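Local coordinates for protein putative hydrolase (Agrobacterium vitis, PDB 3LLC) that probably acts as an acyl-protein thioesterase and acyl-glucuronide esterase, hydrolysing fatty acids from acylated proteins and splitting drug acyl-glucuronides, at residues Trp42-Tyr46 against Ser114-Ala120; Val209-Met215 against Val237-Arg243. One frame throughout, in Å; residues are numbered along the deposited sequence.

Overall arrangement
Both contacts draw on the same mixed beta-sheet of an alpha/beta hydrolase. The centre of contact 1 lies about 1 Å from the centre of the chain, where the end of strand 39-43 meets the start of helix 115-128; contact 2 pairs the last two strands at one side of the sheet. Strands 107-113 and 136-143 run between them. Their centres are about 16 Å apart and their nearest atoms about 8 Å, so they do not touch. They probably meet functionally at the active site: S114 belongs to contact 1, while D217 and H247, the likely remainder of a catalytic triad, follow closely after the two strands of contact 2.

Contact 1. Residues Trp42-Tyr46 against Ser114-Ala120; sequences WLGGY and SMGGWIA. With PG4 (tetraethylene glycol), chain I.
The selenium of selenomethionine M115 comes up to the edge of the Y46 ring, 3.9 Å from Y46 CD1; taken from the ring centroid it lies 81° off the normal, which makes a Met-aromatic contact. The M115 chain leaves its helix extended, CG anti to the backbone N (chi1 173°), and bends only at chi3, which brings CE back against the Y46 backbone, 3.9 Å from Y46 CA. A long, flexible, apolar side chain suits this place because it can bend to meet both the ring edge and the backbone of Y46. The far end of the tyrosine ring leads away, its hydroxyl bonded to the carbonyl of I184.

Deeper in, L43 points at the helix. In the conformer given, one of two, its CD1 rests 3.6 Å from CB of A120, a small residue that lets the branched leucine lie close against the helix. Beside it G116 CA comes within 3.4 Å of L43 O in a nearly straight CA-H...O contact. Glycine suits this spot because its bare alpha carbon lets the helix start come right up to the strand carbonyl. The G44 carbonyl also faces the helix start, but its hydrogen bond goes to the hydroxyl of Y74.

At the partly exposed end, tetraethylene glycol, probably from the crystallisation liquor, lays terminal O5 between the segments. Y46 N donates to O5 at 3.0 Å, almost straight (171°), and M115 N donates to it from the helix side, also at 3.0 Å. S114 OG, which also bonds H247 NE2, completes the grip at 2.8 Å from O5. Two backbone N-H groups converging on one oxygen beside a serine at a tight strand-to-helix turn are consistent with the nucleophile elbow and oxyanion hole of alpha/beta hydrolases.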
ATOM      1  N   TRP A  42      -5.757   5.408   1.767  1.00 20.57           N
ATOM      2  CA  TRP A  42      -4.302   5.320   1.875  1.00 21.16           C
ATOM      3  C   TRP A  42      -3.870   3.900   2.237  1.00 21.14           C
ATOM      4  O   TRP A  42      -4.410   3.298   3.166  1.00 22.32           O
ATOM      5  CB  TRP A  42      -3.797   6.310   2.954  1.00 20.82           C
ATOM      6  CG  TRP A  42      -2.254   6.295   3.081  1.00 22.43           C
ATOM      7  CD1 TRP A  42      -1.503   5.757   4.126  1.00 23.65           C
ATOM      8  CD2 TRP A  42      -1.298   6.813   2.135  1.00 23.47           C
ATOM      9  NE1 TRP A  42      -0.171   5.911   3.861  1.00 20.88           N
ATOM     10  CE2 TRP A  42      -0.005   6.532   2.652  1.00 22.06           C
ATOM     11  CE3 TRP A  42      -1.401   7.475   0.895  1.00 22.31           C
ATOM     12  CZ2 TRP A  42       1.171   6.919   1.987  1.00 27.84           C
ATOM     13  CZ3 TRP A  42      -0.221   7.835   0.216  1.00 28.88           C
ATOM     14  CH2 TRP A  42       1.049   7.562   0.785  1.00 27.76           C
ATOM     15  N   LEU A  43      -2.886   3.362   1.509  1.00 20.03           N
ATOM     16  CA  LEU A  43      -2.232   2.107   1.868  0.50 20.97           C
ATOM     17  C   LEU A  43      -0.733   2.399   1.949  1.00 21.67           C
ATOM     18  O   LEU A  43      -0.093   2.619   0.917  1.00 20.76           O
ATOM     19  CB  LEU A  43      -2.514   1.025   0.822  0.50 21.27           C
ATOM     20  CG  LEU A  43      -4.002   0.681   0.601  0.50 21.51           C
ATOM     21  CD1 LEU A  43      -4.216  -0.097  -0.727  0.50 21.91           C
ATOM     22  CD2 LEU A  43      -4.578  -0.095   1.812  0.50 17.05           C
ATOM     23  N   GLY A  44      -0.187   2.409   3.160  1.00 23.00           N
ATOM     24  CA  GLY A  44       1.204   2.840   3.359  1.00 23.33           C
ATOM     25  C   GLY A  44       2.306   1.802   3.158  1.00 21.96           C
ATOM     26  O   GLY A  44       2.043   0.616   2.884  1.00 21.70           O
ATOM     27  N   GLY A  45       3.553   2.273   3.268  1.00 23.78           N
ATOM     28  CA  GLY A  45       4.743   1.397   3.163  1.00 25.49           C
ATOM     29  C   GLY A  45       5.053   0.554   4.407  1.00 25.05           C
ATOM     30  O   GLY A  45       4.478   0.739   5.488  1.00 25.20           O
ATOM     31  N   TYR A  46       6.008  -0.355   4.249  1.00 22.38           N
ATOM     32  CA  TYR A  46       6.507  -1.211   5.313  1.00 24.29           C
ATOM     33  C   TYR A  46       7.055  -0.295   6.390  1.00 24.02           C
ATOM     34  O   TYR A  46       7.780   0.612   6.067  1.00 25.73           O
ATOM     35  CB  TYR A  46       7.655  -2.030   4.740  1.00 24.60           C
ATOM     36  CG  TYR A  46       8.249  -3.136   5.579  1.00 24.86           C
ATOM     37  CD1 TYR A  46       7.530  -4.300   5.800  1.00 36.09           C
ATOM     38  CD2 TYR A  46       9.575  -3.092   6.016  1.00 31.41           C
ATOM     39  CE1 TYR A  46       8.066  -5.367   6.490  1.00 39.74           C
ATOM     40  CE2 TYR A  46      10.126  -4.168   6.739  1.00 27.87           C
ATOM     41  CZ  TYR A  46       9.360  -5.302   6.952  1.00 31.75           C
ATOM     42  OH  TYR A  46       9.831  -6.413   7.622  1.00 38.17           O
ATOM     43  N   SER A 114       4.696   2.117  -1.978  1.00 24.56           N
ATOM     44  CA  SER A 114       5.692   1.065  -1.772  1.00 24.18           C
ATOM     45  C   SER A 114       5.041  -0.310  -1.499  1.00 24.67           C
ATOM     46  O   SER A 114       4.306  -0.823  -2.371  1.00 24.22           O
ATOM     47  CB  SER A 114       6.708   1.552  -0.715  1.00 27.19           C
ATOM     48  OG  SER A 114       7.865   0.756  -0.766  1.00 33.45           O
HETATM   49  N   MSE A 115       5.208  -0.905  -0.317  1.00 22.10           N
HETATM   50  CA  MSE A 115       4.463  -2.156  -0.006  1.00 23.35           C
HETATM   51  C   MSE A 115       2.947  -1.958  -0.185  1.00 23.60           C
HETATM   52  O   MSE A 115       2.235  -2.898  -0.531  1.00 22.86           O
HETATM   53  CB  MSE A 115       4.767  -2.654   1.413  1.00 23.98           C
HETATM   54  CG  MSE A 115       3.924  -3.821   1.873  1.00 27.36           C
HETATM   55 SE   MSE A 115       4.287  -4.405   3.685  0.75 23.03          SE
HETATM   56  CE  MSE A 115       3.221  -3.149   4.671  1.00 24.12           C
ATOM     57  N   GLY A 116       2.454  -0.752   0.088  1.00 22.35           N
ATOM     58  CA  GLY A 116       1.029  -0.459  -0.022  1.00 22.93           C
ATOM     59  C   GLY A 116       0.510  -0.599  -1.460  1.00 21.12           C
ATOM     60  O   GLY A 116      -0.675  -0.863  -1.678  1.00 22.87           O
ATOM     61  N   GLY A 117       1.394  -0.406  -2.444  1.00 21.12           N
ATOM     62  CA  GLY A 117       1.097  -0.672  -3.860  1.00 23.37           C
ATOM     63  C   GLY A 117       0.876  -2.139  -4.166  1.00 23.22           C
ATOM     64  O   GLY A 117      -0.004  -2.500  -4.969  1.00 23.82           O
ATOM     65  N   TRP A 118       1.652  -3.006  -3.507  1.00 22.77           N
ATOM     66  CA  TRP A 118       1.435  -4.476  -3.610  1.00 21.11           C
ATOM     67  C   TRP A 118       0.078  -4.819  -3.018  1.00 21.04           C
ATOM     68  O   TRP A 118      -0.710  -5.568  -3.618  1.00 22.16           O
ATOM     69  CB  TRP A 118       2.551  -5.224  -2.830  1.00 22.98           C
ATOM     70  CG  TRP A 118       2.637  -6.738  -2.996  1.00 23.36           C
ATOM     71  CD1 TRP A 118       1.821  -7.548  -3.711  1.00 21.74           C
ATOM     72  CD2 TRP A 118       3.659  -7.583  -2.440  1.00 21.07           C
ATOM     73  NE1 TRP A 118       2.256  -8.865  -3.616  1.00 22.63           N
ATOM     74  CE2 TRP A 118       3.382  -8.903  -2.837  1.00 20.56           C
ATOM     75  CE3 TRP A 118       4.770  -7.348  -1.628  1.00 19.73           C
ATOM     76  CZ2 TRP A 118       4.191  -9.991  -2.467  1.00 21.03           C
ATOM     77  CZ3 TRP A 118       5.564  -8.410  -1.256  1.00 18.86           C
ATOM     78  CH2 TRP A 118       5.282  -9.721  -1.671  1.00 21.99           C
ATOM     79  N   ILE A 119      -0.189  -4.288  -1.827  1.00 22.12           N
ATOM     80  CA  ILE A 119      -1.451  -4.596  -1.152  0.50 21.42           C
ATOM     81  C   ILE A 119      -2.640  -4.042  -1.977  1.00 22.72           C
ATOM     82  O   ILE A 119      -3.660  -4.724  -2.100  1.00 22.76           O
ATOM     83  CB  ILE A 119      -1.426  -4.146   0.347  0.50 21.72           C
ATOM     84  CG1 ILE A 119      -0.336  -4.933   1.103  0.50 22.44           C
ATOM     85  CG2 ILE A 119      -2.805  -4.345   1.035  0.50 19.47           C
ATOM     86  CD1 ILE A 119      -0.068  -4.427   2.512  0.50 16.31           C
ATOM     87  N   ALA A 120      -2.490  -2.862  -2.583  1.00 21.75           N
ATOM     88  CA  ALA A 120      -3.546  -2.307  -3.468  1.00 22.93           C
ATOM     89  C   ALA A 120      -3.886  -3.240  -4.625  1.00 22.44           C
ATOM     90  O   ALA A 120      -5.073  -3.459  -4.934  1.00 22.26           O
ATOM     91  CB  ALA A 120      -3.133  -0.920  -4.028  1.00 21.76           C
TER
HETATM   92  O1  PG4 I 277      19.084  -7.546   1.118  1.00 70.21           O
HETATM   93  C1  PG4 I 277      18.116  -6.587   1.579  1.00 72.13           C
HETATM   94  C2  PG4 I 277      17.390  -5.937   0.406  1.00 71.98           C
HETATM   95  O2  PG4 I 277      16.362  -5.032   0.846  1.00 75.40           O
HETATM   96  C3  PG4 I 277      15.669  -4.432  -0.274  1.00 76.29           C
HETATM   97  C4  PG4 I 277      14.254  -3.989   0.102  1.00 77.18           C
HETATM   98  O3  PG4 I 277      13.392  -3.976  -1.046  1.00 73.97           O
HETATM   99  C5  PG4 I 277      12.416  -2.911  -1.062  1.00 73.78           C
HETATM  100  C6  PG4 I 277      11.316  -3.070   0.001  1.00 72.09           C
HETATM  101  O4  PG4 I 277      10.309  -2.053  -0.106  1.00 64.11           O
HETATM  102  C7  PG4 I 277       9.233  -2.222   0.867  1.00 57.19           C
HETATM  103  C8  PG4 I 277       8.903  -0.900   1.600  1.00 53.17           C
HETATM  104  O5  PG4 I 277       7.485  -0.590   1.648  1.00 28.96           O

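Contact 2. Residues Val209-Met215 against Val237-Arg243; sequences VHILQGM and VVLTLVR
I211 and L239 form the apolar centre of this parallel strand pair, with I211 CG2 3.6 Å from L239 CD1. The strands belong to a beta-alpha-beta unit in which helix 222-230 makes the connection, and that helix packs on this same face: I211 touches V229 and L239 touches L226. Their branched aliphatic side chains suit a place between the sheet and helix 222-230. For I211, CG1 lies anti to the carbonyl carbon (chi1 -57°), which leaves CG2 to meet the leucine.

Toward the ends of the strands on this face, V209 packs loosely on V237, and Q213 lays its CB and CG beside L241 CD2. The selenomethionine M215 crosses L241 at about a right angle, SE 4.1 Å from L241 CB. The amide of Q213 turns away from the neighbouring strand: NE2 donates to G214 O in the plane of that carbonyl, with weak further bonds to V220 O and D217 OD2, so it may help position the probable triad acid.

Between the backbones runs a regular parallel ladder. I211 takes both roles in it, its N donating to V238 O at 2.9 Å and its O accepting from T240 N at 2.8 Å, the latter bond nearly straight at 177°.

The other face, against helix 252-266, is more polar. L212 lies side by side with T240, CD2 3.8 Å from CB; threonine suits the place, offering carbon to L212 and a hydroxyl to H210. V238 CG1 sits over one face of the H210 imidazole, offset toward the rim, in a CH-pi contact 4.1 Å from the ring centroid. Histidine serves here with both a flat face and an edge nitrogen: reaching across to the neighbouring strand, its NE2 shares a short hydrogen bond of 2.7 Å with T240 OG1.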
ATOM      1  N   VAL A 209      -4.967   3.363 -13.886  1.00 19.31           N
ATOM      2  CA  VAL A 209      -3.837   3.226 -12.973  1.00 19.18           C
ATOM      3  C   VAL A 209      -2.808   4.309 -13.354  1.00 21.26           C
ATOM      4  O   VAL A 209      -2.487   4.453 -14.537  1.00 19.44           O
ATOM      5  CB  VAL A 209      -3.191   1.831 -13.083  1.00 21.25           C
ATOM      6  CG1 VAL A 209      -2.004   1.693 -12.096  1.00 19.82           C
ATOM      7  CG2 VAL A 209      -4.205   0.683 -12.770  1.00 17.91           C
ATOM      8  N   HIS A 210      -2.309   5.063 -12.363  1.00 18.82           N
ATOM      9  CA  HIS A 210      -1.226   6.020 -12.560  1.00 19.88           C
ATOM     10  C   HIS A 210      -0.149   5.675 -11.555  1.00 20.18           C
ATOM     11  O   HIS A 210      -0.396   5.741 -10.332  1.00 22.48           O
ATOM     12  CB  HIS A 210      -1.708   7.438 -12.303  1.00 18.53           C
ATOM     13  CG  HIS A 210      -0.754   8.512 -12.760  1.00 19.54           C
ATOM     14  ND1 HIS A 210      -1.161   9.809 -12.998  1.00 27.81           N
ATOM     15  CD2 HIS A 210       0.574   8.483 -13.032  1.00 24.00           C
ATOM     16  CE1 HIS A 210      -0.119  10.535 -13.381  1.00 26.68           C
ATOM     17  NE2 HIS A 210       0.944   9.752 -13.420  1.00 21.78           N
ATOM     18  N   ILE A 211       1.035   5.345 -12.066  1.00 19.32           N
ATOM     19  CA  ILE A 211       2.239   5.063 -11.228  1.00 19.67           C
ATOM     20  C   ILE A 211       3.191   6.287 -11.273  1.00 20.02           C
ATOM     21  O   ILE A 211       3.430   6.853 -12.349  1.00 19.18           O
ATOM     22  CB  ILE A 211       3.010   3.832 -11.743  1.00 20.24           C
ATOM     23  CG1 ILE A 211       2.116   2.574 -11.804  1.00 21.85           C
ATOM     24  CG2 ILE A 211       4.302   3.541 -10.867  1.00 18.54           C
ATOM     25  CD1 ILE A 211       2.567   1.526 -12.884  1.00 21.94           C
ATOM     26  N   LEU A 212       3.701   6.684 -10.091  1.00 18.61           N
ATOM     27  CA  LEU A 212       4.707   7.753  -9.936  1.00 19.53           C
ATOM     28  C   LEU A 212       5.957   7.060  -9.351  1.00 20.60           C
ATOM     29  O   LEU A 212       5.858   6.340  -8.340  1.00 20.54           O
ATOM     30  CB  LEU A 212       4.217   8.836  -8.984  1.00 20.17           C
ATOM     31  CG  LEU A 212       3.049   9.729  -9.462  1.00 28.42           C
ATOM     32  CD1 LEU A 212       2.210  10.250  -8.295  1.00 33.13           C
ATOM     33  CD2 LEU A 212       3.584  10.922 -10.241  1.00 28.78           C
ATOM     34  N   GLN A 213       7.113   7.256 -10.001  1.00 19.95           N
ATOM     35  CA  GLN A 213       8.334   6.509  -9.670  1.00 19.01           C
ATOM     36  C   GLN A 213       9.583   7.366  -9.918  1.00 18.64           C
ATOM     37  O   GLN A 213       9.781   7.980 -11.002  1.00 16.77           O
ATOM     38  CB  GLN A 213       8.388   5.224 -10.519  1.00 19.38           C
ATOM     39  CG  GLN A 213       9.679   4.430 -10.434  1.00 20.19           C
ATOM     40  CD  GLN A 213       9.829   3.672  -9.118  1.00 23.51           C
ATOM     41  OE1 GLN A 213       8.912   2.957  -8.666  1.00 22.79           O
ATOM     42  NE2 GLN A 213      11.011   3.801  -8.510  1.00 18.87           N
ATOM     43  N   GLY A 214      10.456   7.404  -8.912  1.00 17.88           N
ATOM     44  CA  GLY A 214      11.722   8.102  -9.047  1.00 16.43           C
ATOM     45  C   GLY A 214      12.801   7.244  -9.693  1.00 15.92           C
ATOM     46  O   GLY A 214      12.852   6.022  -9.470  1.00 20.00           O
HETATM   47  N   MSE A 215      13.676   7.867 -10.478  1.00 16.95           N
HETATM   48  CA  MSE A 215      14.780   7.135 -11.111  1.00 17.23           C
HETATM   49  C   MSE A 215      16.073   7.168 -10.243  1.00 19.89           C
HETATM   50  O   MSE A 215      17.082   6.611 -10.624  1.00 20.23           O
HETATM   51  CB  MSE A 215      15.035   7.633 -12.539  1.00 19.01           C
HETATM   52  CG  MSE A 215      13.774   7.584 -13.456  1.00 17.52           C
HETATM   53 SE   MSE A 215      14.094   8.207 -15.213  0.75 16.69          SE
HETATM   54  CE  MSE A 215      15.062   6.719 -15.946  1.00 24.34           C
ATOM     55  N   VAL A 237      -3.383   3.021 -18.506  1.00 16.70           N
ATOM     56  CA  VAL A 237      -2.240   2.960 -17.546  1.00 16.05           C
ATOM     57  C   VAL A 237      -1.261   4.077 -17.942  1.00 15.74           C
ATOM     58  O   VAL A 237      -0.940   4.234 -19.128  1.00 13.40           O
ATOM     59  CB  VAL A 237      -1.552   1.569 -17.574  1.00 20.05           C
ATOM     60  CG1 VAL A 237      -0.300   1.559 -16.709  1.00 19.68           C
ATOM     61  CG2 VAL A 237      -2.525   0.475 -17.095  1.00 21.18           C
ATOM     62  N   VAL A 238      -0.797   4.842 -16.939  1.00 18.09           N
ATOM     63  CA  VAL A 238       0.163   5.929 -17.157  1.00 15.08           C
ATOM     64  C   VAL A 238       1.292   5.741 -16.145  1.00 16.49           C
ATOM     65  O   VAL A 238       1.039   5.409 -14.968  1.00 19.75           O
ATOM     66  CB  VAL A 238      -0.482   7.292 -16.999  1.00 16.88           C
ATOM     67  CG1 VAL A 238       0.564   8.428 -17.066  1.00 16.72           C
ATOM     68  CG2 VAL A 238      -1.557   7.530 -18.112  1.00 14.95           C
ATOM     69  N   LEU A 239       2.537   5.909 -16.612  1.00 17.64           N
ATOM     70  CA  LEU A 239       3.728   5.820 -15.707  1.00 16.98           C
ATOM     71  C   LEU A 239       4.507   7.163 -15.805  1.00 17.77           C
ATOM     72  O   LEU A 239       4.920   7.556 -16.884  1.00 18.81           O
ATOM     73  CB  LEU A 239       4.616   4.627 -16.101  1.00 17.18           C
ATOM     74  CG  LEU A 239       6.052   4.592 -15.480  1.00 19.43           C
ATOM     75  CD1 LEU A 239       5.995   4.555 -13.931  1.00 18.92           C
ATOM     76  CD2 LEU A 239       6.898   3.501 -16.061  1.00 20.05           C
ATOM     77  N   THR A 240       4.650   7.867 -14.677  1.00 18.13           N
ATOM     78  CA  THR A 240       5.368   9.110 -14.625  1.00 17.05           C
ATOM     79  C   THR A 240       6.709   8.791 -13.924  1.00 20.72           C
ATOM     80  O   THR A 240       6.718   8.466 -12.718  1.00 20.40           O
ATOM     81  CB  THR A 240       4.596  10.184 -13.853  1.00 20.38           C
ATOM     82  OG1 THR A 240       3.328  10.465 -14.502  1.00 22.23           O
ATOM     83  CG2 THR A 240       5.449  11.552 -13.787  1.00 17.51           C
ATOM     84  N   LEU A 241       7.804   8.931 -14.673  1.00 19.23           N
ATOM     85  CA  LEU A 241       9.176   8.715 -14.182  1.00 18.21           C
ATOM     86  C   LEU A 241       9.824  10.094 -13.901  1.00 16.42           C
ATOM     87  O   LEU A 241       9.857  10.983 -14.755  1.00 17.12           O
ATOM     88  CB  LEU A 241      10.008   7.946 -15.198  1.00 18.40           C
ATOM     89  CG  LEU A 241       9.724   6.438 -15.342  1.00 19.40           C
ATOM     90  CD1 LEU A 241      10.298   5.865 -16.688  1.00 19.87           C
ATOM     91  CD2 LEU A 241      10.202   5.595 -14.112  1.00 19.95           C
ATOM     92  N   VAL A 242      10.290  10.268 -12.671  1.00 17.43           N
ATOM     93  CA  VAL A 242      10.850  11.535 -12.223  1.00 16.21           C
ATOM     94  C   VAL A 242      12.384  11.283 -12.059  1.00 17.16           C
ATOM     95  O   VAL A 242      12.774  10.541 -11.144  1.00 18.33           O
ATOM     96  CB  VAL A 242      10.199  11.950 -10.896  1.00 18.32           C
ATOM     97  CG1 VAL A 242      10.788  13.310 -10.413  1.00 16.27           C
ATOM     98  CG2 VAL A 242       8.646  12.039 -11.027  1.00 21.41           C
ATOM     99  N   ARG A 243      13.197  11.894 -12.903  1.00 14.03           N
ATOM    100  CA  ARG A 243      14.625  11.559 -13.021  1.00 14.94           C
ATOM    101  C   ARG A 243      15.359  11.619 -11.650  1.00 18.65           C
ATOM    102  O   ARG A 243      16.103  10.691 -11.326  1.00 19.16           O
ATOM    103  CB  ARG A 243      15.337  12.446 -13.993  1.00 15.50           C
ATOM    104  CG  ARG A 243      16.856  12.267 -14.096  1.00 19.37           C
ATOM    105  CD  ARG A 243      17.264  10.895 -14.481  1.00 20.22           C
ATOM    106  NE  ARG A 243      18.732  10.765 -14.501  1.00 28.70           N
ATOM    107  CZ  ARG A 243      19.475  10.328 -13.476  1.00 25.01           C
ATOM    108  NH1 ARG A 243      18.916   9.964 -12.291  1.00 27.06           N
ATOM    109  NH2 ARG A 243      20.789  10.261 -13.633  1.00 30.52           N
TER